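Local coordinates for UDP-glucose:anthocyanidin 3-O-glucosyltransferase (Clitoria ternatea, PDB 4REL), which is a plant glycosyltransferase of the GT-B fold, built from two Rossmann-like domains that face each other across a cleft, at residues I9-F14 / P19-L24; V25-H30 / L234-L239; E290-P295 / K397-I402. All coordinates share one frame; numbering follows the deposited sequence.

Contact 1 of 3, residues I9-F14 / P19-L24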
loop_
_atom_site.group_PDB
_atom_site.type_symbol
_atom_site.label_atom_id
_atom_site.label_comp_id
_atom_site.label_asym_id
_atom_site.label_seq_id
_atom_site.Cartn_x
_atom_site.Cartn_y
_atom_site.Cartn_z
ATOM N N ILE A 9 16.582 6.795 7.831
ATOM C CA ILE A 9 15.309 6.405 7.251
ATOM C C ILE A 9 14.239 6.337 8.323
ATOM O O ILE A 9 14.432 5.688 9.358
ATOM C CB ILE A 9 15.414 5.037 6.543
ATOM C CG1 ILE A 9 16.462 5.100 5.418
ATOM C CG2 ILE A 9 14.059 4.629 5.962
ATOM C CD1 ILE A 9 17.781 4.435 5.779
ATOM N N PHE A 10 13.119 7.019 8.071
ATOM C CA PHE A 10 11.970 7.011 8.991
ATOM C C PHE A 10 10.740 6.402 8.335
ATOM O O PHE A 10 10.039 7.089 7.595
ATOM C CB PHE A 10 11.613 8.442 9.442
ATOM C CG PHE A 10 12.718 9.143 10.204
ATOM C CD1 PHE A 10 12.894 8.921 11.565
ATOM C CD2 PHE A 10 13.559 10.040 9.555
ATOM C CE1 PHE A 10 13.909 9.568 12.269
ATOM C CE2 PHE A 10 14.574 10.698 10.244
ATOM C CZ PHE A 10 14.746 10.461 11.611
ATOM N N PRO A 11 10.458 5.119 8.617
ATOM C CA PRO A 11 9.166 4.588 8.172
ATOM C C PRO A 11 8.025 5.227 8.939
ATOM O O PRO A 11 8.230 5.728 10.045
ATOM C CB PRO A 11 9.241 3.113 8.573
ATOM C CG PRO A 11 10.183 3.110 9.769
ATOM C CD PRO A 11 11.228 4.127 9.387
ATOM N N PHE A 12 6.834 5.203 8.352
ATOM C CA PHE A 12 5.598 5.335 9.117
ATOM C C PHE A 12 5.468 3.958 9.766
ATOM O O PHE A 12 5.303 2.954 9.076
ATOM C CB PHE A 12 4.443 5.632 8.159
ATOM C CG PHE A 12 3.142 5.978 8.840
ATOM C CD1 PHE A 12 3.053 7.037 9.738
ATOM C CD2 PHE A 12 1.991 5.281 8.524
ATOM C CE1 PHE A 12 1.822 7.362 10.340
ATOM C CE2 PHE A 12 0.766 5.600 9.119
ATOM C CZ PHE A 12 0.685 6.639 10.020
ATOM N N PRO A 13 5.599 3.898 11.101
ATOM C CA PRO A 13 5.932 2.625 11.764
ATOM C C PRO A 13 4.721 1.716 12.005
ATOM O O PRO A 13 4.490 1.228 13.125
ATOM C CB PRO A 13 6.570 3.089 13.073
ATOM C CG PRO A 13 5.822 4.368 13.392
ATOM C CD PRO A 13 5.605 5.035 12.042
ATOM N N PHE A 14 3.976 1.469 10.931
ATOM C CA PHE A 14 2.733 0.707 11.000
ATOM C C PHE A 14 2.559 -0.225 9.818
ATOM O O PHE A 14 2.584 0.221 8.667
ATOM C CB PHE A 14 1.548 1.665 11.085
ATOM C CG PHE A 14 1.615 2.561 12.277
ATOM C CD1 PHE A 14 1.218 2.092 13.524
ATOM C CD2 PHE A 14 2.124 3.854 12.167
ATOM C CE1 PHE A 14 1.311 2.907 14.651
ATOM C CE2 PHE A 14 2.223 4.667 13.293
ATOM C CZ PHE A 14 1.818 4.192 14.528
ATOM N N PRO A 19 7.157 -3.019 5.073
ATOM C CA PRO A 19 7.933 -3.743 4.056
ATOM C C PRO A 19 8.343 -2.928 2.801
ATOM O O PRO A 19 9.482 -3.091 2.355
ATOM C CB PRO A 19 7.020 -4.922 3.687
ATOM C CG PRO A 19 6.164 -5.126 4.904
ATOM C CD PRO A 19 5.916 -3.736 5.433
ATOM N N PRO A 20 7.457 -2.071 2.243
ATOM C CA PRO A 20 7.910 -1.357 1.038
ATOM C C PRO A 20 9.119 -0.449 1.273
ATOM O O PRO A 20 9.962 -0.314 0.374
ATOM C CB PRO A 20 6.696 -0.501 0.646
ATOM C CG PRO A 20 5.525 -1.169 1.286
ATOM C CD PRO A 20 6.035 -1.796 2.545
ATOM N N LEU A 21 9.227 0.158 2.452
ATOM C CA LEU A 21 10.365 1.039 2.693
ATOM C C LEU A 21 11.627 0.220 2.963
ATOM O O LEU A 21 12.714 0.590 2.515
ATOM C CB LEU A 21 10.075 2.028 3.825
ATOM C CG LEU A 21 11.154 3.098 4.025
ATOM C CD1 LEU A 21 11.460 3.819 2.720
ATOM C CD2 LEU A 21 10.681 4.075 5.088
ATOM N N LEU A 22 11.500 -0.887 3.696
ATOM C CA LEU A 22 12.668 -1.753 3.892
ATOM C C LEU A 22 13.135 -2.286 2.555
ATOM O O LEU A 22 14.338 -2.392 2.301
ATOM C CB LEU A 22 12.362 -2.922 4.830
ATOM C CG LEU A 22 13.503 -3.926 4.991
ATOM C CD1 LEU A 22 14.715 -3.231 5.548
ATOM C CD2 LEU A 22 13.050 -5.047 5.924
ATOM N N ASN A 23 12.177 -2.613 1.697
ATOM C CA ASN A 23 12.480 -3.101 0.356
ATOM C C ASN A 23 13.356 -2.098 -0.389
ATOM O O ASN A 23 14.382 -2.455 -0.970
ATOM C CB ASN A 23 11.175 -3.325 -0.401
ATOM C CG ASN A 23 11.364 -4.100 -1.684
ATOM O OD1 ASN A 23 12.162 -5.045 -1.754
ATOM N ND2 ASN A 23 10.609 -3.719 -2.712
ATOM N N LEU A 24 12.957 -0.833 -0.363
ATOM C CA LEU A 24 13.736 0.206 -1.038
ATOM C C LEU A 24 15.124 0.370 -0.419
ATOM O O LEU A 24 16.135 0.447 -1.129
ATOM C CB LEU A 24 12.986 1.539 -1.010
ATOM C CG LEU A 24 13.761 2.736 -1.583
ATOM C CD1 LEU A 24 14.013 2.568 -3.074
ATOM C CD2 LEU A 24 12.991 4.034 -1.319
#
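Leu-21, in the first turn of helix 18-31, drives one isobutyl group into the end of strand 6-10, where Ile-9 and Pro-11 receive it. Its CB points at the strand but stops short of it, and the torsion that swings CG opposite the backbone N (chi1 -173°) continues the side chain inward. Leu-21 CG comes 3.8 Å from Ile-9 CG2. Here the chain forks: Leu-21 CD1 keeps to the flank, 4.2 Å from Ile-9 CG2. The other branch makes the close contacts: Leu-21 CD2 sits 3.5 Å from Ile-9 CG2 and also 3.5 Å from Pro-11 CA, with Pro-11 CB a little farther at 3.9 Å. One methyl is thus wedged between Ile-9 of the strand and Pro-11, just past the strand's end. Ile-112 of the neighbouring strand 110-114 also touches Leu-21, and Phe-39 of strand 36-42 lies against both Ile-9 and Pro-11. Just beyond, the Phe-12 ring meets His-17, a residue of the KMP pocket, edge-to-face. All the touching residues are buried and the side-chain groups that meet are hydrocarbon, so the helix is probably seated on the first strand of this beta-alpha-beta unit by shape and exclusion of water.

Contact 2 of 3, residues V25-H30 / L234-L239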
loop_
_atom_site.group_PDB
_atom_site.type_symbol
_atom_site.label_atom_id
_atom_site.label_comp_id
_atom_site.label_asym_id
_atom_site.label_seq_id
_atom_site.Cartn_x
_atom_site.Cartn_y
_atom_site.Cartn_z
ATOM N N VAL A 25 15.184 0.415 0.907
ATOM C CA VAL A 25 16.472 0.565 1.594
ATOM C C VAL A 25 17.406 -0.616 1.312
ATOM O O VAL A 25 18.617 -0.434 1.129
ATOM C CB VAL A 25 16.266 0.759 3.120
ATOM C CG1 VAL A 25 17.598 0.679 3.867
ATOM C CG2 VAL A 25 15.588 2.104 3.388
ATOM N N LEU A 26 16.850 -1.826 1.259
ATOM C CA LEU A 26 17.657 -2.996 0.901
ATOM C C LEU A 26 18.287 -2.825 -0.483
ATOM O O LEU A 26 19.459 -3.152 -0.679
ATOM C CB LEU A 26 16.825 -4.285 0.954
ATOM C CG LEU A 26 16.490 -4.806 2.352
ATOM C CD1 LEU A 26 15.440 -5.899 2.304
ATOM C CD2 LEU A 26 17.741 -5.329 3.054
ATOM N N LYS A 27 17.515 -2.313 -1.436
ATOM C CA LYS A 27 18.029 -2.109 -2.797
ATOM C C LYS A 27 19.132 -1.060 -2.802
ATOM O O LYS A 27 20.161 -1.231 -3.454
ATOM C CB LYS A 27 16.912 -1.669 -3.750
ATOM C CG LYS A 27 15.860 -2.746 -4.037
ATOM C CD LYS A 27 14.670 -2.160 -4.806
ATOM C CE LYS A 27 13.509 -3.145 -4.846
ATOM N NZ LYS A 27 12.347 -2.568 -5.587
ATOM N N LEU A 28 18.894 0.039 -2.091
ATOM C CA LEU A 28 19.880 1.121 -2.012
ATOM C C LEU A 28 21.148 0.660 -1.292
ATOM O O LEU A 28 22.259 1.019 -1.687
ATOM C CB LEU A 28 19.292 2.335 -1.284
ATOM C CG LEU A 28 18.136 3.027 -2.015
ATOM C CD1 LEU A 28 17.491 4.082 -1.111
ATOM C CD2 LEU A 28 18.613 3.657 -3.320
ATOM N N ALA A 29 20.981 -0.111 -0.220
ATOM C CA ALA A 29 22.131 -0.586 0.546
ATOM C C ALA A 29 22.975 -1.569 -0.263
ATOM O O ALA A 29 24.200 -1.618 -0.124
ATOM C CB ALA A 29 21.678 -1.220 1.845
ATOM N N HIS A 30 22.328 -2.366 -1.107
ATOM C CA HIS A 30 23.051 -3.349 -1.908
ATOM C C HIS A 30 23.908 -2.680 -2.984
ATOM O O HIS A 30 25.034 -3.116 -3.270
ATOM C CB HIS A 30 22.067 -4.332 -2.550
ATOM C CG HIS A 30 22.724 -5.510 -3.198
ATOM N ND1 HIS A 30 22.893 -5.610 -4.561
ATOM C CD2 HIS A 30 23.247 -6.640 -2.669
ATOM C CE1 HIS A 30 23.495 -6.750 -4.844
ATOM N NE2 HIS A 30 23.721 -7.394 -3.714
ATOM N N LEU A 234 10.162 10.413 -8.772
ATOM C CA LEU A 234 10.882 9.206 -9.165
ATOM C C LEU A 234 10.036 7.979 -8.853
ATOM O O LEU A 234 9.437 7.887 -7.772
ATOM C CB LEU A 234 12.216 9.118 -8.408
ATOM C CG LEU A 234 13.211 10.278 -8.546
ATOM C CD1 LEU A 234 14.401 10.125 -7.570
ATOM C CD2 LEU A 234 13.704 10.371 -9.980
ATOM N N TYR A 235 9.973 7.040 -9.795
ATOM C CA TYR A 235 9.271 5.783 -9.558
ATOM C C TYR A 235 10.302 4.670 -9.404
ATOM O O TYR A 235 11.151 4.478 -10.275
ATOM C CB TYR A 235 8.330 5.442 -10.718
ATOM C CG TYR A 235 7.050 6.247 -10.800
ATOM C CD1 TYR A 235 5.826 5.679 -10.464
ATOM C CD2 TYR A 235 7.064 7.566 -11.235
ATOM C CE1 TYR A 235 4.642 6.417 -10.553
ATOM C CE2 TYR A 235 5.894 8.303 -11.329
ATOM C CZ TYR A 235 4.692 7.724 -10.983
ATOM O OH TYR A 235 3.544 8.469 -11.092
ATOM N N VAL A 236 10.243 3.955 -8.288
ATOM C CA VAL A 236 11.088 2.787 -8.088
ATOM C C VAL A 236 10.192 1.562 -7.979
ATOM O O VAL A 236 9.206 1.566 -7.235
ATOM C CB VAL A 236 11.971 2.938 -6.846
ATOM C CG1 VAL A 236 12.777 1.662 -6.594
ATOM C CG2 VAL A 236 12.904 4.123 -7.030
ATOM N N VAL A 237 10.531 0.536 -8.756
ATOM C CA VAL A 237 9.720 -0.671 -8.877
ATOM C C VAL A 237 9.456 -1.271 -7.502
ATOM O O VAL A 237 10.394 -1.524 -6.740
ATOM C CB VAL A 237 10.424 -1.706 -9.789
ATOM C CG1 VAL A 237 9.821 -3.087 -9.624
ATOM C CG2 VAL A 237 10.346 -1.258 -11.242
ATOM N N PRO A 238 8.175 -1.502 -7.181
ATOM C CA PRO A 238 7.750 -1.965 -5.850
ATOM C C PRO A 238 7.983 -3.448 -5.593
ATOM O O PRO A 238 7.813 -3.886 -4.456
ATOM C CB PRO A 238 6.237 -1.692 -5.855
ATOM C CG PRO A 238 5.859 -1.731 -7.304
ATOM C CD PRO A 238 7.025 -1.118 -8.022
ATOM N N LEU A 239 8.339 -4.202 -6.632
ATOM C CA LEU A 239 8.580 -5.635 -6.502
ATOM C C LEU A 239 9.649 -5.908 -5.457
ATOM O O LEU A 239 10.585 -5.120 -5.304
ATOM C CB LEU A 239 9.008 -6.231 -7.847
ATOM C CG LEU A 239 7.947 -6.141 -8.946
ATOM C CD1 LEU A 239 8.461 -6.749 -10.250
ATOM C CD2 LEU A 239 6.662 -6.821 -8.498
#
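Lys-27 spans the gap between helix 18-31 and the chain leaving strand 233-235, delivering its ammonium group to the backbone carbonyl of Leu-239. The backbones stay well apart: the nearest CA atoms, those of Lys-27 and Val-236, are 10.0 Å from each other. CG leaves beside the backbone N (chi1 -68°) and the chain is extended from there on, which places NZ at full stretch. The close part of the contact is this tip alone. Lys-27 NZ donates to Leu-239 O over 3.1 Å, approaching nearly in line with the carbonyl (C=O...N angle 160°), and Lys-27 CE follows at 3.6 Å from the same Leu-239 O. That oxygen is gripped twice, since Asn-23 ND2, one helical turn before Lys-27, also donates to it. Val-237 O lies near NZ too, but the approach is too short and poorly angled, and any bond there is doubtful. Away from the tip the fit is slack. Val-236 CG1 comes no nearer than 4.4 Å to Lys-27 NZ, and the Leu-239 side chain leads off from the helix. Lys-27, Val-237 and Leu-239 keep part of their surface open to solvent, whereas Val-236 is buried. Phe-436 of helix 431-445 lies against Lys-27, and Ala-432 of the same helix against Val-237. Such a meeting of the first helix, the chain after the last strand of the N-terminal parallel sheet and the returning C-terminal helix is characteristic of the GT-B fold.

Contact 3 of 3, residues E290-P295 / K397-I402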
loop_
_atom_site.group_PDB
_atom_site.type_symbol
_atom_site.label_atom_id
_atom_site.label_comp_id
_atom_site.label_asym_id
_atom_site.label_seq_id
_atom_site.Cartn_x
_atom_site.Cartn_y
_atom_site.Cartn_z
ATOM N N GLU A 290 -20.408 -19.556 -1.156
ATOM C CA GLU A 290 -21.037 -20.875 -1.166
ATOM C C GLU A 290 -22.033 -21.008 -2.315
ATOM O O GLU A 290 -22.029 -21.999 -3.042
ATOM C CB GLU A 290 -21.744 -21.174 0.167
ATOM C CG GLU A 290 -22.435 -22.530 0.167
ATOM C CD GLU A 290 -22.896 -22.973 1.539
ATOM O OE1 GLU A 290 -22.780 -22.187 2.507
ATOM O OE2 GLU A 290 -23.368 -24.125 1.653
ATOM N N GLU A 291 -22.886 -20.003 -2.476
ATOM C CA GLU A 291 -23.924 -20.071 -3.494
ATOM C C GLU A 291 -23.329 -20.060 -4.903
ATOM O O GLU A 291 -23.874 -20.686 -5.808
ATOM C CB GLU A 291 -24.934 -18.932 -3.318
ATOM C CG GLU A 291 -26.361 -19.309 -3.682
ATOM C CD GLU A 291 -26.869 -18.577 -4.910
ATOM O OE1 GLU A 291 -26.677 -17.344 -4.994
ATOM O OE2 GLU A 291 -27.461 -19.237 -5.793
ATOM N N SER A 292 -22.196 -19.379 -5.072
ATOM C CA SER A 292 -21.576 -19.232 -6.388
ATOM C C SER A 292 -21.107 -20.560 -6.957
ATOM O O SER A 292 -21.080 -20.737 -8.174
ATOM C CB SER A 292 -20.408 -18.240 -6.350
ATOM O OG SER A 292 -19.238 -18.831 -5.810
ATOM N N GLY A 293 -20.733 -21.486 -6.073
ATOM C CA GLY A 293 -20.211 -22.775 -6.490
ATOM C C GLY A 293 -18.765 -22.750 -6.962
ATOM O O GLY A 293 -18.209 -23.798 -7.299
ATOM N N PHE A 294 -18.151 -21.567 -6.991
ATOM C CA PHE A 294 -16.788 -21.449 -7.510
ATOM C C PHE A 294 -15.798 -21.907 -6.458
ATOM O O PHE A 294 -16.066 -21.794 -5.259
ATOM C CB PHE A 294 -16.454 -20.000 -7.894
ATOM C CG PHE A 294 -17.290 -19.446 -9.019
ATOM C CD1 PHE A 294 -17.317 -20.068 -10.257
ATOM C CD2 PHE A 294 -18.020 -18.278 -8.842
ATOM C CE1 PHE A 294 -18.077 -19.547 -11.299
ATOM C CE2 PHE A 294 -18.782 -17.751 -9.875
ATOM C CZ PHE A 294 -18.809 -18.389 -11.106
ATOM N N PRO A 295 -14.642 -22.417 -6.898
ATOM C CA PRO A 295 -13.594 -22.721 -5.923
ATOM C C PRO A 295 -13.007 -21.422 -5.376
ATOM O O PRO A 295 -12.954 -20.419 -6.077
ATOM C CB PRO A 295 -12.565 -23.508 -6.736
ATOM C CG PRO A 295 -12.807 -23.114 -8.158
ATOM C CD PRO A 295 -14.276 -22.821 -8.269
ATOM N N LYS A 397 -23.039 -11.949 -8.486
ATOM C CA LYS A 397 -23.027 -11.382 -9.832
ATOM C C LYS A 397 -21.624 -10.953 -10.248
ATOM O O LYS A 397 -21.210 -11.235 -11.364
ATOM C CB LYS A 397 -24.028 -10.227 -9.968
ATOM C CG LYS A 397 -25.485 -10.697 -9.927
ATOM C CD LYS A 397 -26.469 -9.535 -9.963
ATOM C CE LYS A 397 -27.908 -10.036 -9.806
ATOM N NZ LYS A 397 -28.904 -8.934 -9.912
ATOM N N SER A 398 -20.883 -10.310 -9.344
ATOM C CA SER A 398 -19.519 -9.874 -9.668
ATOM C C SER A 398 -18.598 -11.064 -9.917
ATOM O O SER A 398 -17.748 -11.022 -10.816
ATOM C CB SER A 398 -18.950 -8.982 -8.563
ATOM O OG SER A 398 -19.705 -7.779 -8.469
ATOM N N LEU A 399 -18.759 -12.117 -9.117
ATOM C CA LEU A 399 -17.949 -13.324 -9.276
ATOM C C LEU A 399 -18.207 -13.949 -10.635
ATOM O O LEU A 399 -17.271 -14.345 -11.326
ATOM C CB LEU A 399 -18.246 -14.336 -8.162
ATOM C CG LEU A 399 -17.685 -13.999 -6.778
ATOM C CD1 LEU A 399 -18.338 -14.854 -5.698
ATOM C CD2 LEU A 399 -16.196 -14.246 -6.787
ATOM N N ASN A 400 -19.476 -14.022 -11.038
ATOM C CA ASN A 400 -19.786 -14.604 -12.341
ATOM C C ASN A 400 -19.253 -13.779 -13.501
ATOM O O ASN A 400 -18.727 -14.328 -14.474
ATOM C CB ASN A 400 -21.292 -14.825 -12.497
ATOM C CG ASN A 400 -21.748 -16.129 -11.880
ATOM O OD1 ASN A 400 -21.680 -17.185 -12.512
ATOM N ND2 ASN A 400 -22.221 -16.063 -10.645
ATOM N N LEU A 401 -19.399 -12.464 -13.388
ATOM C CA LEU A 401 -18.947 -11.544 -14.424
ATOM C C LEU A 401 -17.478 -11.761 -14.745
ATOM O O LEU A 401 -17.119 -11.985 -15.903
ATOM C CB LEU A 401 -19.177 -10.096 -13.989
ATOM C CG LEU A 401 -18.592 -9.034 -14.921
ATOM C CD1 LEU A 401 -19.281 -9.111 -16.272
ATOM C CD2 LEU A 401 -18.756 -7.653 -14.321
ATOM N N ILE A 402 -16.635 -11.725 -13.714
ATOM C CA ILE A 402 -15.190 -11.831 -13.909
ATOM C C ILE A 402 -14.724 -13.259 -14.217
ATOM O O ILE A 402 -13.901 -13.468 -15.107
ATOM C CB ILE A 402 -14.425 -11.312 -12.679
ATOM C CG1 ILE A 402 -14.817 -9.859 -12.357
ATOM C CG2 ILE A 402 -12.915 -11.458 -12.872
ATOM C CD1 ILE A 402 -14.531 -8.862 -13.465
HETATM O O HOH W 1 -22.729 -18.726 -9.641
#
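An ST turn leading out of helix 279-292 brings Ser-292 and Phe-294 against Leu-399 and Asn-400 of helix 392-403. Ser-292 OG, turned between its backbone N and carbonyl carbon (chi1 79°), accepts from Phe-294 N at 3.2 Å in a nearly straight bond (168° at the hydrogen) and is also hydrogen-bonded to Leu-289 O. Gly-293 takes the positive phi at the bend, and the chain folds until Ser-292 O stands 3.9 Å above the plane of the Phe-294 ring, over its centre. The ring then runs alongside Leu-399 in the opposite sense, Phe-294 CE2 lying 3.9 Å from Leu-399 CB. The other end of that leucine reaches the turn itself, with Leu-399 CD1 4.0 Å from Ser-292 CB. Asn-400 crosses the phenylalanine at about a right angle; Asn-400 OD1 meets the ring edge 3.4 Å from Phe-294 CZ, and the amide plane is 58° from that of the ring. Its nitrogen has two acceptors: Asn-400 ND2 donates to Val-396 O within its own helix and, over 2.9 Å, to a water that in turn donates to Ser-292 O. Leu-399 also touches Ala-267 and Ile-360 of the sheet. Helices packed side by side over a parallel sheet, one of them turning here into strand 296-299 of a beta-alpha-beta crossover, typify the C-terminal Rossmann-like domain of GT-B proteins.

How the contacts relate
Contacts 1, 2 and 3 follow one another along the chain without interleaving. The first two are neighbours, their centres 11 Å apart: both use helix 18-31 and reach the seven-stranded parallel sheet, contact 1 at the inner strand 6-10 and contact 2 in the chain leaving its edge strand 233-235. They touch directly, Leu-24 CD1 packing 3.8 Å from Val-236 CG1, so one helix packs both on an inner strand and on the chain leaving the edge strand. Contact 3 belongs to the six-stranded sheet of the other domain, its centre about 37 Å and 38 Å from those of contacts 1 and 2, across the chain's centre. Contacts 1 and 2 thus hold elements of the N-terminal domain together, while contact 3 joins two helices of the C-terminal domain.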